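Local coordinates for dual specificity protein phosphatase 18 (PDB 2ESB) that removes phosphate from phosphotyrosine and, less readily, phosphothreonine in MAP kinase peptides, as a cysteine-dependent dual specificity phosphatase, at residues A[46-56]-A[64-72]; A[117-128]-A[154-164]. All coordinates share one frame; numbering follows the deposited sequence.

Contact 1: A[46-56]-A[64-72]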
loop_
_atom_site.group_PDB
_atom_site.type_symbol
_atom_site.label_atom_id
_atom_site.label_comp_id
_atom_site.label_asym_id
_atom_site.label_seq_id
_atom_site.Cartn_x
_atom_site.Cartn_y
_atom_site.Cartn_z
ATOM N N ILE A 46 10.572 -9.985 -8.220
ATOM C CA ILE A 46 9.139 -9.720 -8.112
ATOM C C ILE A 46 8.348 -10.728 -8.963
ATOM O O ILE A 46 8.639 -10.911 -10.148
ATOM C CB ILE A 46 8.788 -8.299 -8.603
ATOM C CG1 ILE A 46 9.602 -7.247 -7.839
ATOM C CG2 ILE A 46 7.298 -8.048 -8.411
ATOM C CD1 ILE A 46 9.439 -7.310 -6.331
ATOM N N THR A 47 7.335 -11.359 -8.376
ATOM C CA THR A 47 6.527 -12.345 -9.104
ATOM C C THR A 47 5.078 -11.930 -9.246
ATOM O O THR A 47 4.328 -12.514 -10.038
ATOM C CB THR A 47 6.544 -13.727 -8.409
ATOM O OG1 THR A 47 6.060 -13.601 -7.068
ATOM C CG2 THR A 47 7.946 -14.297 -8.385
ATOM N N MET A 48 4.692 -10.919 -8.472
ATOM C CA MET A 48 3.331 -10.405 -8.477
ATOM C C MET A 48 3.351 -8.877 -8.458
ATOM O O MET A 48 4.025 -8.271 -7.626
ATOM C CB MET A 48 2.576 -10.904 -7.236
ATOM C CG MET A 48 1.107 -10.467 -7.183
ATOM S SD MET A 48 0.099 -11.358 -8.396
ATOM C CE MET A 48 -1.054 -10.086 -8.895
ATOM N N VAL A 49 2.616 -8.266 -9.379
ATOM C CA VAL A 49 2.526 -6.813 -9.454
ATOM C C VAL A 49 1.070 -6.392 -9.275
ATOM O O VAL A 49 0.188 -6.810 -10.033
ATOM C CB VAL A 49 3.039 -6.277 -10.812
ATOM C CG1 VAL A 49 2.790 -4.773 -10.899
ATOM C CG2 VAL A 49 4.544 -6.570 -10.964
ATOM N N ILE A 50 0.820 -5.574 -8.260
ATOM C CA ILE A 50 -0.525 -5.091 -7.978
ATOM C C ILE A 50 -0.560 -3.588 -8.232
ATOM O O ILE A 50 0.019 -2.801 -7.491
ATOM C CB ILE A 50 -0.936 -5.373 -6.521
ATOM C CG1 ILE A 50 -0.850 -6.881 -6.240
ATOM C CG2 ILE A 50 -2.362 -4.888 -6.298
ATOM C CD1 ILE A 50 -1.311 -7.304 -4.830
ATOM N N ASN A 51 -1.242 -3.214 -9.305
ATOM C CA ASN A 51 -1.363 -1.836 -9.748
ATOM C C ASN A 51 -2.598 -1.226 -9.104
ATOM O O ASN A 51 -3.732 -1.529 -9.479
ATOM C CB ASN A 51 -1.443 -1.850 -11.287
ATOM C CG ASN A 51 -1.670 -0.476 -11.905
ATOM O OD1 ASN A 51 -1.988 0.503 -11.231
ATOM N ND2 ASN A 51 -1.533 -0.417 -13.221
ATOM N N VAL A 52 -2.374 -0.364 -8.116
ATOM C CA VAL A 52 -3.475 0.274 -7.418
ATOM C C VAL A 52 -3.778 1.638 -8.043
ATOM O O VAL A 52 -3.511 2.685 -7.457
ATOM C CB VAL A 52 -3.153 0.443 -5.905
ATOM C CG1 VAL A 52 -4.429 0.713 -5.136
ATOM C CG2 VAL A 52 -2.472 -0.814 -5.368
ATOM N N SER A 53 -4.323 1.621 -9.250
ATOM C CA SER A 53 -4.656 2.870 -9.936
ATOM C C SER A 53 -5.621 2.598 -11.075
ATOM O O SER A 53 -5.757 1.469 -11.540
ATOM C CB SER A 53 -3.410 3.507 -10.544
ATOM O OG SER A 53 -3.114 2.870 -11.780
ATOM N N VAL A 54 -6.269 3.654 -11.535
ATOM C CA VAL A 54 -7.184 3.545 -12.646
ATOM C C VAL A 54 -6.399 3.844 -13.914
ATOM O O VAL A 54 -6.569 3.191 -14.940
ATOM C CB VAL A 54 -8.310 4.605 -12.547
ATOM C CG1 VAL A 54 -9.205 4.535 -13.770
ATOM C CG2 VAL A 54 -9.128 4.378 -11.291
ATOM N N GLU A 55 -5.499 4.813 -13.801
ATOM C CA GLU A 55 -4.757 5.333 -14.941
ATOM C C GLU A 55 -3.409 4.765 -15.382
ATOM O O GLU A 55 -3.025 4.952 -16.533
ATOM C CB GLU A 55 -4.613 6.852 -14.756
ATOM C CG GLU A 55 -3.474 7.288 -13.820
ATOM C CD GLU A 55 -3.824 7.215 -12.335
ATOM O OE1 GLU A 55 -4.851 6.604 -11.967
ATOM O OE2 GLU A 55 -3.058 7.781 -11.529
ATOM N N VAL A 56 -2.682 4.091 -14.499
ATOM C CA VAL A 56 -1.378 3.552 -14.877
ATOM C C VAL A 56 -1.487 2.246 -15.655
ATOM O O VAL A 56 -2.195 1.320 -15.251
ATOM C CB VAL A 56 -0.491 3.320 -13.623
ATOM C CG1 VAL A 56 0.908 2.859 -14.036
ATOM C CG2 VAL A 56 -0.418 4.606 -12.803
ATOM N N ILE A 64 5.664 -12.933 -14.728
ATOM C CA ILE A 64 5.256 -12.050 -13.649
ATOM C C ILE A 64 3.743 -11.973 -13.764
ATOM O O ILE A 64 3.207 -11.894 -14.871
ATOM C CB ILE A 64 5.872 -10.645 -13.789
ATOM C CG1 ILE A 64 7.398 -10.749 -13.644
ATOM C CG2 ILE A 64 5.284 -9.718 -12.725
ATOM C CD1 ILE A 64 8.137 -9.433 -13.787
ATOM N N GLN A 65 3.057 -12.043 -12.629
ATOM C CA GLN A 65 1.596 -11.970 -12.609
ATOM C C GLN A 65 1.178 -10.540 -12.299
ATOM O O GLN A 65 1.785 -9.895 -11.450
ATOM C CB GLN A 65 1.036 -12.919 -11.539
ATOM C CG GLN A 65 -0.474 -13.078 -11.607
ATOM C CD GLN A 65 -1.036 -13.828 -10.403
ATOM O OE1 GLN A 65 -0.425 -14.781 -9.911
ATOM N NE2 GLN A 65 -2.207 -13.402 -9.928
ATOM N N TYR A 66 0.147 -10.045 -12.988
ATOM C CA TYR A 66 -0.329 -8.675 -12.790
ATOM C C TYR A 66 -1.824 -8.601 -12.495
ATOM O O TYR A 66 -2.591 -9.470 -12.902
ATOM C CB TYR A 66 -0.080 -7.821 -14.051
ATOM C CG TYR A 66 1.370 -7.649 -14.452
ATOM C CD1 TYR A 66 2.054 -8.658 -15.128
ATOM C CD2 TYR A 66 2.056 -6.475 -14.151
ATOM C CE1 TYR A 66 3.388 -8.505 -15.500
ATOM C CE2 TYR A 66 3.406 -6.308 -14.519
ATOM C CZ TYR A 66 4.062 -7.326 -15.193
ATOM O OH TYR A 66 5.380 -7.170 -15.568
ATOM N N MET A 67 -2.227 -7.553 -11.788
ATOM C CA MET A 67 -3.637 -7.317 -11.515
ATOM C C MET A 67 -3.794 -5.827 -11.253
ATOM O O MET A 67 -2.815 -5.118 -11.007
ATOM C CB MET A 67 -4.135 -8.121 -10.309
ATOM C CG MET A 67 -3.721 -7.567 -8.964
ATOM S SD MET A 67 -4.491 -8.532 -7.648
ATOM C CE MET A 67 -6.111 -7.727 -7.634
ATOM N N GLN A 68 -5.026 -5.346 -11.300
ATOM C CA GLN A 68 -5.259 -3.931 -11.086
ATOM C C GLN A 68 -6.455 -3.681 -10.195
ATOM O O GLN A 68 -7.488 -4.353 -10.313
ATOM C CB GLN A 68 -5.461 -3.243 -12.437
ATOM C CG GLN A 68 -5.526 -1.725 -12.384
ATOM C CD GLN A 68 -5.155 -1.102 -13.715
ATOM O OE1 GLN A 68 -4.791 -1.805 -14.662
ATOM N NE2 GLN A 68 -5.232 0.218 -13.793
ATOM N N VAL A 69 -6.283 -2.725 -9.284
ATOM C CA VAL A 69 -7.320 -2.289 -8.346
ATOM C C VAL A 69 -7.547 -0.868 -8.841
ATOM O O VAL A 69 -6.815 0.053 -8.468
ATOM C CB VAL A 69 -6.784 -2.268 -6.907
ATOM C CG1 VAL A 69 -7.886 -1.823 -5.933
ATOM C CG2 VAL A 69 -6.274 -3.644 -6.551
ATOM N N PRO A 70 -8.568 -0.675 -9.692
ATOM C CA PRO A 70 -8.909 0.619 -10.287
ATOM C C PRO A 70 -9.516 1.690 -9.390
ATOM O O PRO A 70 -10.728 1.888 -9.398
ATOM C CB PRO A 70 -9.846 0.220 -11.426
ATOM C CG PRO A 70 -10.641 -0.877 -10.785
ATOM C CD PRO A 70 -9.567 -1.698 -10.074
ATOM N N VAL A 71 -8.675 2.379 -8.624
ATOM C CA VAL A 71 -9.156 3.460 -7.769
ATOM C C VAL A 71 -8.375 4.724 -8.059
ATOM O O VAL A 71 -7.190 4.677 -8.390
ATOM C CB VAL A 71 -9.017 3.138 -6.267
ATOM C CG1 VAL A 71 -9.872 1.918 -5.910
ATOM C CG2 VAL A 71 -7.569 2.893 -5.925
ATOM N N ALA A 72 -9.064 5.855 -7.977
ATOM C CA ALA A 72 -8.443 7.144 -8.188
ATOM C C ALA A 72 -7.917 7.544 -6.817
ATOM O O ALA A 72 -8.366 7.010 -5.798
ATOM C CB ALA A 72 -9.486 8.157 -8.671
#

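Contact 2: A[117-128]-A[154-164]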
loop_
_atom_site.group_PDB
_atom_site.type_symbol
_atom_site.label_atom_id
_atom_site.label_comp_id
_atom_site.label_asym_id
_atom_site.label_seq_id
_atom_site.Cartn_x
_atom_site.Cartn_y
_atom_site.Cartn_z
ATOM N N ALA A 117 -2.649 -1.498 5.403
ATOM C CA ALA A 117 -3.687 -2.454 5.760
ATOM C C ALA A 117 -3.082 -3.843 5.889
ATOM O O ALA A 117 -3.391 -4.588 6.827
ATOM C CB ALA A 117 -4.811 -2.461 4.696
ATOM N N TYR A 118 -2.213 -4.193 4.949
ATOM C CA TYR A 118 -1.574 -5.502 4.979
ATOM C C TYR A 118 -0.732 -5.699 6.240
ATOM O O TYR A 118 -0.828 -6.741 6.901
ATOM C CB TYR A 118 -0.702 -5.690 3.735
ATOM C CG TYR A 118 0.260 -6.851 3.846
ATOM C CD1 TYR A 118 -0.184 -8.173 3.732
ATOM C CD2 TYR A 118 1.602 -6.629 4.131
ATOM C CE1 TYR A 118 0.696 -9.243 3.912
ATOM C CE2 TYR A 118 2.487 -7.683 4.307
ATOM C CZ TYR A 118 2.029 -8.984 4.202
ATOM O OH TYR A 118 2.905 -10.016 4.424
ATOM N N LEU A 119 0.094 -4.705 6.571
ATOM C CA LEU A 119 0.950 -4.801 7.754
ATOM C C LEU A 119 0.142 -4.994 9.034
ATOM O O LEU A 119 0.535 -5.770 9.906
ATOM C CB LEU A 119 1.837 -3.561 7.888
ATOM C CG LEU A 119 2.941 -3.418 6.838
ATOM C CD1 LEU A 119 3.676 -2.095 7.014
ATOM C CD2 LEU A 119 3.913 -4.586 6.971
ATOM N N MET A 120 -0.987 -4.302 9.153
ATOM C CA MET A 120 -1.807 -4.462 10.350
ATOM C C MET A 120 -2.378 -5.869 10.432
ATOM O O MET A 120 -2.383 -6.492 11.497
ATOM C CB MET A 120 -2.973 -3.465 10.370
ATOM C CG MET A 120 -2.572 -2.011 10.567
ATOM S SD MET A 120 -4.014 -0.977 10.968
ATOM C CE MET A 120 -4.862 -0.965 9.365
ATOM N N LYS A 121 -2.861 -6.375 9.306
ATOM C CA LYS A 121 -3.465 -7.694 9.310
ATOM C C LYS A 121 -2.491 -8.848 9.444
ATOM O O LYS A 121 -2.759 -9.792 10.182
ATOM C CB LYS A 121 -4.322 -7.903 8.058
ATOM C CG LYS A 121 -5.098 -9.213 8.096
ATOM C CD LYS A 121 -6.030 -9.416 6.909
ATOM C CE LYS A 121 -6.861 -10.714 7.096
ATOM N NZ LYS A 121 -7.979 -10.851 6.090
ATOM N N TYR A 122 -1.354 -8.777 8.764
ATOM C CA TYR A 122 -0.418 -9.897 8.813
ATOM C C TYR A 122 0.870 -9.764 9.613
ATOM O O TYR A 122 1.592 -10.748 9.781
ATOM C CB TYR A 122 -0.083 -10.338 7.385
ATOM C CG TYR A 122 -1.201 -11.128 6.763
ATOM C CD1 TYR A 122 -2.126 -10.518 5.925
ATOM C CD2 TYR A 122 -1.374 -12.480 7.072
ATOM C CE1 TYR A 122 -3.201 -11.230 5.409
ATOM C CE2 TYR A 122 -2.449 -13.200 6.561
ATOM C CZ TYR A 122 -3.359 -12.563 5.732
ATOM O OH TYR A 122 -4.441 -13.244 5.235
ATOM N N HIS A 123 1.181 -8.564 10.090
ATOM C CA HIS A 123 2.395 -8.381 10.888
ATOM C C HIS A 123 2.052 -7.874 12.295
ATOM O O HIS A 123 2.906 -7.357 13.018
ATOM C CB HIS A 123 3.350 -7.425 10.170
ATOM C CG HIS A 123 4.065 -8.064 9.017
ATOM N ND1 HIS A 123 5.283 -8.694 9.152
ATOM C CD2 HIS A 123 3.696 -8.236 7.727
ATOM C CE1 HIS A 123 5.633 -9.227 7.995
ATOM N NE2 HIS A 123 4.686 -8.964 7.113
ATOM N N ALA A 124 0.781 -8.026 12.655
ATOM C CA ALA A 124 0.274 -7.620 13.963
ATOM C C ALA A 124 0.796 -6.249 14.396
ATOM O O ALA A 124 1.303 -6.085 15.510
ATOM C CB ALA A 124 0.644 -8.680 14.999
ATOM N N MET A 125 0.674 -5.266 13.512
ATOM C CA MET A 125 1.134 -3.918 13.819
ATOM C C MET A 125 -0.025 -2.946 13.954
ATOM O O MET A 125 -1.023 -3.058 13.249
ATOM C CB MET A 125 2.081 -3.411 12.727
ATOM C CG MET A 125 3.418 -4.144 12.678
ATOM S SD MET A 125 4.420 -3.683 11.246
ATOM C CE MET A 125 5.379 -2.370 11.911
ATOM N N SER A 126 0.102 -2.002 14.880
ATOM C CA SER A 126 -0.930 -0.987 15.049
ATOM C C SER A 126 -0.815 -0.109 13.802
ATOM O O SER A 126 0.219 -0.140 13.123
ATOM C CB SER A 126 -0.639 -0.143 16.285
ATOM O OG SER A 126 0.596 0.523 16.120
ATOM N N LEU A 127 -1.857 0.663 13.493
ATOM C CA LEU A 127 -1.807 1.542 12.333
ATOM C C LEU A 127 -0.617 2.479 12.495
ATOM O O LEU A 127 0.126 2.738 11.546
ATOM C CB LEU A 127 -3.108 2.355 12.196
ATOM C CG LEU A 127 -3.190 3.338 11.010
ATOM C CD1 LEU A 127 -2.874 2.605 9.690
ATOM C CD2 LEU A 127 -4.595 3.971 10.944
ATOM N N LEU A 128 -0.421 2.983 13.708
ATOM C CA LEU A 128 0.700 3.887 13.965
ATOM C C LEU A 128 2.047 3.217 13.667
ATOM O O LEU A 128 2.904 3.799 12.984
ATOM C CB LEU A 128 0.679 4.361 15.426
ATOM C CG LEU A 128 1.829 5.274 15.881
ATOM C CD1 LEU A 128 1.833 6.548 15.058
ATOM C CD2 LEU A 128 1.678 5.610 17.363
ATOM N N TYR A 154 -10.550 0.368 9.645
ATOM C CA TYR A 154 -10.048 -1.002 9.503
ATOM C C TYR A 154 -9.245 -1.398 10.749
ATOM O O TYR A 154 -9.348 -2.525 11.224
ATOM C CB TYR A 154 -9.179 -1.102 8.249
ATOM C CG TYR A 154 -8.746 -2.495 7.870
ATOM C CD1 TYR A 154 -9.669 -3.528 7.759
ATOM C CD2 TYR A 154 -7.414 -2.770 7.574
ATOM C CE1 TYR A 154 -9.281 -4.809 7.363
ATOM C CE2 TYR A 154 -7.013 -4.055 7.166
ATOM C CZ TYR A 154 -7.956 -5.065 7.067
ATOM O OH TYR A 154 -7.588 -6.332 6.673
ATOM N N GLU A 155 -8.440 -0.476 11.273
ATOM C CA GLU A 155 -7.668 -0.762 12.477
ATOM C C GLU A 155 -8.624 -1.120 13.606
ATOM O O GLU A 155 -8.395 -2.081 14.347
ATOM C CB GLU A 155 -6.826 0.443 12.912
ATOM C CG GLU A 155 -5.970 0.136 14.145
ATOM C CD GLU A 155 -5.208 1.329 14.693
ATOM O OE1 GLU A 155 -4.128 1.109 15.281
ATOM O OE2 GLU A 155 -5.676 2.479 14.565
ATOM N N PHE A 156 -9.697 -0.343 13.744
ATOM C CA PHE A 156 -10.671 -0.603 14.802
ATOM C C PHE A 156 -11.295 -1.973 14.600
ATOM O O PHE A 156 -11.550 -2.698 15.565
ATOM C CB PHE A 156 -11.779 0.452 14.815
ATOM C CG PHE A 156 -12.757 0.280 15.946
ATOM C CD1 PHE A 156 -12.382 0.582 17.254
ATOM C CD2 PHE A 156 -14.036 -0.209 15.711
ATOM C CE1 PHE A 156 -13.269 0.397 18.314
ATOM C CE2 PHE A 156 -14.933 -0.398 16.764
ATOM C CZ PHE A 156 -14.544 -0.093 18.069
ATOM N N GLN A 157 -11.551 -2.325 13.346
ATOM C CA GLN A 157 -12.134 -3.624 13.044
ATOM C C GLN A 157 -11.199 -4.755 13.459
ATOM O O GLN A 157 -11.638 -5.763 14.017
ATOM C CB GLN A 157 -12.432 -3.741 11.551
ATOM C CG GLN A 157 -13.510 -2.778 11.065
ATOM C CD GLN A 157 -13.860 -2.989 9.606
ATOM O OE1 GLN A 157 -13.007 -2.860 8.725
ATOM N NE2 GLN A 157 -15.121 -3.320 9.341
ATOM N N LEU A 158 -9.909 -4.576 13.202
ATOM C CA LEU A 158 -8.912 -5.598 13.530
ATOM C C LEU A 158 -8.536 -5.685 15.001
ATOM O O LEU A 158 -8.356 -6.775 15.529
ATOM C CB LEU A 158 -7.622 -5.367 12.732
ATOM C CG LEU A 158 -7.622 -5.535 11.203
ATOM C CD1 LEU A 158 -6.278 -5.050 10.639
ATOM C CD2 LEU A 158 -7.853 -6.993 10.825
ATOM N N PHE A 159 -8.423 -4.542 15.667
ATOM C CA PHE A 159 -7.991 -4.536 17.059
ATOM C C PHE A 159 -8.978 -4.003 18.096
ATOM O O PHE A 159 -8.716 -4.106 19.294
ATOM C CB PHE A 159 -6.686 -3.739 17.180
ATOM C CG PHE A 159 -5.612 -4.175 16.214
ATOM C CD1 PHE A 159 -5.300 -3.403 15.109
ATOM C CD2 PHE A 159 -4.915 -5.361 16.415
ATOM C CE1 PHE A 159 -4.306 -3.798 14.212
ATOM C CE2 PHE A 159 -3.922 -5.766 15.526
ATOM C CZ PHE A 159 -3.618 -4.982 14.422
ATOM N N GLY A 160 -10.093 -3.433 17.649
ATOM C CA GLY A 160 -11.061 -2.880 18.586
ATOM C C GLY A 160 -10.508 -1.663 19.312
ATOM O O GLY A 160 -11.016 -1.265 20.361
ATOM N N LYS A 161 -9.468 -1.063 18.744
ATOM C CA LYS A 161 -8.825 0.110 19.331
ATOM C C LYS A 161 -8.059 0.871 18.246
ATOM O O LYS A 161 -7.618 0.272 17.262
ATOM C CB LYS A 161 -7.863 -0.355 20.429
ATOM C CG LYS A 161 -6.720 0.585 20.723
ATOM C CD LYS A 161 -5.624 -0.130 21.491
ATOM C CE LYS A 161 -4.390 0.752 21.634
ATOM N NZ LYS A 161 -3.272 0.040 22.313
ATOM N N ASN A 162 -7.889 2.184 18.425
ATOM C CA ASN A 162 -7.167 2.994 17.446
ATOM C C ASN A 162 -5.900 3.619 18.015
ATOM O O ASN A 162 -5.834 3.945 19.196
ATOM C CB ASN A 162 -8.065 4.112 16.906
ATOM C CG ASN A 162 -9.071 3.617 15.903
ATOM O OD1 ASN A 162 -10.264 3.890 16.024
ATOM N ND2 ASN A 162 -8.597 2.887 14.896
ATOM N N THR A 163 -4.901 3.794 17.156
ATOM C CA THR A 163 -3.634 4.389 17.553
ATOM C C THR A 163 -3.366 5.648 16.739
ATOM O O THR A 163 -2.382 6.348 16.964
ATOM C CB THR A 163 -2.475 3.402 17.370
ATOM O OG1 THR A 163 -2.471 2.917 16.021
ATOM C CG2 THR A 163 -2.624 2.233 18.342
ATOM N N VAL A 164 -4.242 5.908 15.775
ATOM C CA VAL A 164 -4.166 7.100 14.930
ATOM C C VAL A 164 -5.598 7.667 14.909
ATOM O O VAL A 164 -6.565 6.910 14.831
ATOM C CB VAL A 164 -3.717 6.752 13.491
ATOM C CG1 VAL A 164 -3.678 8.007 12.636
ATOM C CG2 VAL A 164 -2.332 6.093 13.520
#

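Contact 1: A[46-56]-A[64-72]
N51 and Q68 lie alongside each other as neighbours on parallel strands 48-51 and 65-68, at the edge of the mixed sheet of the cysteine-dependent phosphatase fold, with 65-68 outermost. Their side chains point the same way and their amide planes stack 14° apart, N51 ND2 3.7 Å from Q68 CD. The glutamine chain, extended beyond CG, carries NE2 past the asparagine to S53 O, a bond of 2.6 Å whose donor sits above the carbonyl plane. N51 is held flat from its own side: OD1 accepts from S53 OG in the carbonyl plane, on a lone pair, and ND2 gives to V56 O and to N58 OD1. S53 OG in turn accepts from V56 N, an ST motif within the loop, so the serine hydroxyl joins that turn to N51.

On the same face, V49 stands beside the Y66 ring, CB 3.5 Å from CD2, while its CG2 meets I64 CG2; the tyrosine hydroxyl is bonded to Y61. The other face carries sulfur. With CG anti to the backbone N (chi1 -177°) and the chain bent further out, M48 crosses the amide of Q65 at an angle, SD 3.4 Å from CD, and lays CE 3.7 Å from M67 CG. I50 lies beside M67, its CG2 also near V69 CG2, and helix 83-95 touches both methionines through H89.

Five backbone hydrogen bonds join the strands, from Q65 N to T47 O through V69 N to N51 O. Beyond them V52, whose side chain is about 5 Å from that of C104, the predicted phosphocysteine nucleophile, sets CG1 3.9 Å from V71 CG2.

Contact 2: A[117-128]-A[154-164]
Helices 117-122 and 154-159 run nearly parallel, 7° apart with axes 10.5 Å from each other, and the residues that follow them come together again, 126-128 against 163-164, where S126 is the N-cap of helix 127-137. In this helical part of the phosphatase domain M120 packs as a knob in a hole formed by Y154, E155, L158 and F159. Its SD rests 3.7 Å from E155 CB, and the bend at chi3 (-71°) brings CE to Y154 CD2 as the two side chains slide past each other in opposite directions. A117 CB touches the same tyrosine ring, whose one face is covered by L158 CD1 near the rim. K121 crosses at the hydroxyl, CD 3.5 Å from Y154 OH; both polar ends go on to D84 of helix 83-95. F159 puts CZ against the backbone oxygens of M120 and M125.

E155, extended and buried, is the polar hub. OE1 receives T163 OG1 on its syn lone pair at 2.6 Å and L127 N from above the carboxylate plane, while OE2 takes N162 ND2 and T163 N from one face. Four donors thus fix the rotation of the group, and the L127 amide, in the first turn of helix 127-137, would probably favour its negative charge. Replacing it by an alanine is likely to leave L127 N and T163 N without their acceptor, and T163 OG1 with no carboxylate oxygen to donate to. Nearby, V164 meets L127 at about a right angle, CG2 3.8 Å from CG. The threonine oxygen also serves the helix start directly, L128 N giving to T163 OG1 at 3.1 Å.

Contact 1 closes before contact 2 opens along the chain, and both belong to one catalytic unit of the tyrosine phosphatase family. Their centres lie 23 Å apart on opposite sides of the chain's centre, and their nearest atoms, about 9 Å apart, do not touch. Contact 1 forms one edge of the sheet; contact 2 joins helices 110-122, 127-137 and 145-159. Two helices bridge them: 83-95 touches side chains of both, and 110-122 meets V52 and S53 through R110 and supplies A117 to K121 to contact 2. Strand 100-103, beside 48-51, leads to the predicted nucleophile C104, so contact 1 borders the catalytic site, whereas contact 2 lies away from it.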